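PDB 3PQU: transferrin binding protein B from Actinobacillus suis, which probably binds host (porcine) transferrin at the bacterial outer membrane, serving as the lipoprotein part of a receptor for iron acquisition. Local coordinates for residues 191-194 against 195-198; 360-364 against 365-369. All coordinates share one frame; numbering follows the deposited sequence. Where two conformers were deposited one is given.

Interaction 1: residues 191-194 against 195-198; sequences FSDA and GNGK
Phe191 lays its CB against the carbonyl of Gly195, 3.5 Å from Gly195 O, at the entrance to a type I beta turn that runs from Ser192 to Gly195 in the long loop after strand 170-183. The ring itself, with CG anti to the carbonyl carbon (chi1 -67°), leads off toward Ala202 and Ser206 of the same loop. Ser192 works twice. Ser192 O takes the turn bond from Gly195 N at 3.2 Å, the donor standing well above the carbonyl plane, while its OG accepts from Ala194 N in an ST turn, a role that suits a short hydroxyl side chain. Asp193 and Ala194 fill the two corner positions; the exposed Asp193 carboxylate curls back so that OD1 can accept from a water, which suits an acid, and the small methyl of Ala194 fits an exposed corner. Gly195, buried and with backbone angles of 180° and 84° that glycine adopts easily, then takes the chain out of the turn. Asn196 continues with an Asx turn, OD1 accepting from Lys198 N. Asn196 ND2 is too far from Asp193 OD1 (4.2 Å) for a direct bond; the water bridges the gap, accepting from Asn196 ND2 and donating to Phe191 O and, at 2.8 Å, to Asp193 OD1.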
loop_
_atom_site.group_PDB
_atom_site.type_symbol
_atom_site.label_atom_id
_atom_site.label_comp_id
_atom_site.label_asym_id
_atom_site.label_seq_id
_atom_site.Cartn_x
_atom_site.Cartn_y
_atom_site.Cartn_z
ATOM N N PHE A 191 -32.612 7.418 7.221
ATOM C CA PHE A 191 -32.156 7.645 5.847
ATOM C C PHE A 191 -33.222 8.379 5.026
ATOM O O PHE A 191 -34.409 8.124 5.192
ATOM C CB PHE A 191 -31.830 6.317 5.171
ATOM C CG PHE A 191 -30.648 5.610 5.763
ATOM C CD1 PHE A 191 -29.367 5.963 5.399
ATOM C CD2 PHE A 191 -30.823 4.586 6.691
ATOM C CE1 PHE A 191 -28.255 5.288 5.942
ATOM C CE2 PHE A 191 -29.732 3.908 7.242
ATOM C CZ PHE A 191 -28.439 4.259 6.881
ATOM N N SER A 192 -32.803 9.265 4.131
ATOM C CA SER A 192 -33.756 9.956 3.256
ATOM C C SER A 192 -34.298 9.044 2.139
ATOM O O SER A 192 -33.797 7.946 1.924
ATOM C CB SER A 192 -33.095 11.175 2.622
ATOM O OG SER A 192 -32.161 10.759 1.648
ATOM N N ASP A 193 -35.310 9.517 1.420
ATOM C CA ASP A 193 -35.868 8.790 0.270
ATOM C C ASP A 193 -34.884 8.618 -0.892
ATOM O O ASP A 193 -35.159 7.880 -1.828
ATOM C CB ASP A 193 -37.121 9.501 -0.260
ATOM C CG ASP A 193 -38.298 9.404 0.687
ATOM O OD1 ASP A 193 -38.221 8.616 1.653
ATOM O OD2 ASP A 193 -39.306 10.109 0.456
ATOM N N ALA A 194 -33.751 9.312 -0.845
ATOM C CA ALA A 194 -32.744 9.182 -1.891
ATOM C C ALA A 194 -31.958 7.874 -1.785
ATOM O O ALA A 194 -31.190 7.518 -2.684
ATOM C CB ALA A 194 -31.783 10.373 -1.847
ATOM N N GLY A 195 -32.125 7.164 -0.680
ATOM C CA GLY A 195 -31.332 5.972 -0.459
ATOM C C GLY A 195 -31.699 5.338 0.867
ATOM O O GLY A 195 -31.053 5.596 1.871
ATOM N N ASN A 196 -32.753 4.529 0.878
ATOM C CA ASN A 196 -33.192 3.896 2.110
ATOM C C ASN A 196 -33.178 2.370 1.996
ATOM O O ASN A 196 -33.741 1.675 2.838
ATOM C CB ASN A 196 -34.583 4.405 2.526
ATOM C CG ASN A 196 -35.667 4.061 1.507
ATOM O OD1 ASN A 196 -35.433 3.283 0.571
ATOM N ND2 ASN A 196 -36.862 4.622 1.694
ATOM N N GLY A 197 -32.534 1.861 0.949
ATOM C CA GLY A 197 -32.330 0.425 0.793
ATOM C C GLY A 197 -33.327 -0.272 -0.128
ATOM O O GLY A 197 -33.118 -1.429 -0.509
ATOM N N LYS A 198 -34.412 0.417 -0.483
ATOM C CA LYS A 198 -35.467 -0.209 -1.279
ATOM C C LYS A 198 -35.207 -0.100 -2.782
ATOM O O LYS A 198 -35.354 -1.071 -3.520
ATOM C CB LYS A 198 -36.838 0.394 -0.943
ATOM C CG LYS A 198 -37.348 0.083 0.467
ATOM C CD LYS A 198 -38.754 0.655 0.625
ATOM C CE LYS A 198 -39.382 0.339 1.958
ATOM N NZ LYS A 198 -39.792 -1.087 2.099
HETATM O O HOH W 1 -36.626 7.141 3.480
#

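Interaction 2: residues 360-364 against 365-369; sequences VLIID and GQKID
Leu361 O receives the shortest polar bond between the two strands, from Ile368 N at 2.6 Å; the N-H points almost straight at the oxygen (176°) and lies in the carbonyl plane. The same oxygen also meets Lys367 CA in a CA-H...O contact. Leu361 N returns a bond to Ile368 O, which completes one hydrogen-bonded pair of the antiparallel ladder. Ile363 and Gln366 form the other: Ile363 N reaches Gln366 O at 2.8 Å in the carbonyl plane, whereas Gln366 N comes to Ile363 O from well above that plane, as the tight turn bends the chain.

On the face bearing Leu361, Ile363 and Ile368, the branched chains pack together. Ile363 CD1 meets Ile368 CD1 at 3.8 Å, the two chains crossing at a slant. Leu361 CB approaches Ile368 CB to 4.1 Å. Strand 376-383 touches this face too, Ile383 against Ile363 and Val381 against Ile368, apolar on apolar; Gln366, at the turn end, also meets Ile383. On the other face Ile362 lies alongside Lys367, with Ile362 CD1 3.8 Å from Lys367 CG. The lysine's aliphatic stem thus packs on the isoleucine while NZ bonds to Pro40 O.

At the bend Asp364 takes up a left-handed backbone (phi 51°), which aspartate tolerates better than most residues, and its OD2 forms a salt bridge with Lys386. Gly365 follows at phi 83°, where a side chain would jam against the preceding carbonyl. Asp364 and Gly365 are the corners of a type I' turn, and the whole is a classic two-residue beta hairpin within the C-lobe handle domain.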
loop_
_atom_site.group_PDB
_atom_site.type_symbol
_atom_site.label_atom_id
_atom_site.label_comp_id
_atom_site.label_asym_id
_atom_site.label_seq_id
_atom_site.Cartn_x
_atom_site.Cartn_y
_atom_site.Cartn_z
ATOM N N VAL A 360 7.599 -9.740 -3.111
ATOM C CA VAL A 360 6.702 -9.389 -4.210
ATOM C C VAL A 360 6.995 -7.984 -4.713
ATOM O O VAL A 360 7.214 -7.065 -3.916
ATOM C CB VAL A 360 5.195 -9.506 -3.832
ATOM C CG1 VAL A 360 4.869 -10.917 -3.344
ATOM C CG2 VAL A 360 4.823 -8.490 -2.789
ATOM N N LEU A 361 7.021 -7.828 -6.035
ATOM C CA LEU A 361 7.075 -6.504 -6.643
ATOM C C LEU A 361 5.664 -6.063 -6.999
ATOM O O LEU A 361 4.917 -6.812 -7.624
ATOM C CB LEU A 361 7.918 -6.531 -7.912
ATOM C CG LEU A 361 9.393 -6.186 -7.811
ATOM C CD1 LEU A 361 10.004 -6.209 -9.202
ATOM C CD2 LEU A 361 9.570 -4.818 -7.176
ATOM N N ILE A 362 5.297 -4.846 -6.614
ATOM C CA ILE A 362 3.957 -4.353 -6.884
ATOM C C ILE A 362 4.009 -3.432 -8.092
ATOM O O ILE A 362 4.662 -2.401 -8.056
ATOM C CB ILE A 362 3.378 -3.553 -5.703
ATOM C CG1 ILE A 362 3.722 -4.208 -4.356
ATOM C CG2 ILE A 362 1.878 -3.370 -5.886
ATOM C CD1 ILE A 362 2.656 -5.147 -3.818
ATOM N N ILE A 363 3.335 -3.797 -9.171
ATOM C CA ILE A 363 3.290 -2.911 -10.319
ATOM C C ILE A 363 1.863 -2.761 -10.813
ATOM O O ILE A 363 1.209 -3.749 -11.118
ATOM C CB ILE A 363 4.210 -3.398 -11.443
ATOM C CG1 ILE A 363 5.652 -3.475 -10.933
ATOM C CG2 ILE A 363 4.116 -2.476 -12.650
ATOM C CD1 ILE A 363 6.650 -3.815 -12.007
ATOM N N ASP A 364 1.382 -1.520 -10.856
ATOM C CA ASP A 364 0.028 -1.238 -11.314
ATOM C C ASP A 364 -0.991 -2.098 -10.592
ATOM O O ASP A 364 -1.945 -2.586 -11.206
ATOM C CB ASP A 364 -0.091 -1.480 -12.820
ATOM C CG ASP A 364 0.546 -0.380 -13.642
ATOM O OD1 ASP A 364 0.963 0.638 -13.055
ATOM O OD2 ASP A 364 0.615 -0.534 -14.880
ATOM N N GLY A 365 -0.782 -2.304 -9.296
ATOM C CA GLY A 365 -1.745 -3.051 -8.512
ATOM C C GLY A 365 -1.566 -4.549 -8.618
ATOM O O GLY A 365 -2.212 -5.303 -7.892
ATOM N N GLN A 366 -0.694 -4.987 -9.522
ATOM C CA GLN A 366 -0.405 -6.413 -9.677
ATOM C C GLN A 366 0.809 -6.814 -8.843
ATOM O O GLN A 366 1.839 -6.141 -8.875
ATOM C CB GLN A 366 -0.154 -6.762 -11.148
ATOM C CG GLN A 366 -1.139 -7.771 -11.720
ATOM C CD GLN A 366 -0.491 -8.748 -12.689
ATOM O OE1 GLN A 366 -0.471 -8.521 -13.899
ATOM N NE2 GLN A 366 0.038 -9.847 -12.158
ATOM N N LYS A 367 0.687 -7.910 -8.097
ATOM C CA LYS A 367 1.793 -8.417 -7.287
ATOM C C LYS A 367 2.605 -9.452 -8.064
ATOM O O LYS A 367 2.096 -10.507 -8.422
ATOM C CB LYS A 367 1.279 -9.036 -5.983
ATOM C CG LYS A 367 0.565 -8.058 -5.046
ATOM C CD LYS A 367 0.070 -8.778 -3.787
ATOM C CE LYS A 367 -0.562 -7.819 -2.785
ATOM N NZ LYS A 367 -1.728 -7.101 -3.387
ATOM N N ILE A 368 3.871 -9.141 -8.330
ATOM C CA ILE A 368 4.760 -10.072 -9.024
ATOM C C ILE A 368 5.571 -10.884 -8.024
ATOM O O ILE A 368 6.444 -10.342 -7.336
ATOM C CB ILE A 368 5.734 -9.327 -9.946
ATOM C CG1 ILE A 368 4.971 -8.345 -10.834
ATOM C CG2 ILE A 368 6.537 -10.311 -10.807
ATOM C CD1 ILE A 368 5.859 -7.565 -11.769
ATOM N N ASP A 369 5.282 -12.181 -7.946
ATOM C CA ASP A 369 6.001 -13.079 -7.045
ATOM C C ASP A 369 7.448 -13.222 -7.498
ATOM O O ASP A 369 7.699 -13.534 -8.659
ATOM C CB ASP A 369 5.320 -14.450 -6.987
ATOM C CG ASP A 369 6.080 -15.453 -6.127
ATOM O OD1 ASP A 369 6.963 -15.045 -5.336
ATOM O OD2 ASP A 369 5.785 -16.662 -6.241
#

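Interaction 1 comes first along the chain, in the loop between strands 170-183 and 218-219 of the N-lobe barrel region; interaction 2 follows in the C-lobe handle region, as the hairpin of strands 360-363 and 366-369. Their centres lie about 40 Å apart and their nearest atoms about 31 Å, so they do not touch, and they share no sheet. The centre of interaction 1 lies about 34 Å from the centre of the chain, that of interaction 2 about 11 Å. Both are tight reversals in a strand-rich protein, one shaping a long loop, the other joining two paired strands; each is a local feature of its own lobe, and neither joins the two lobes.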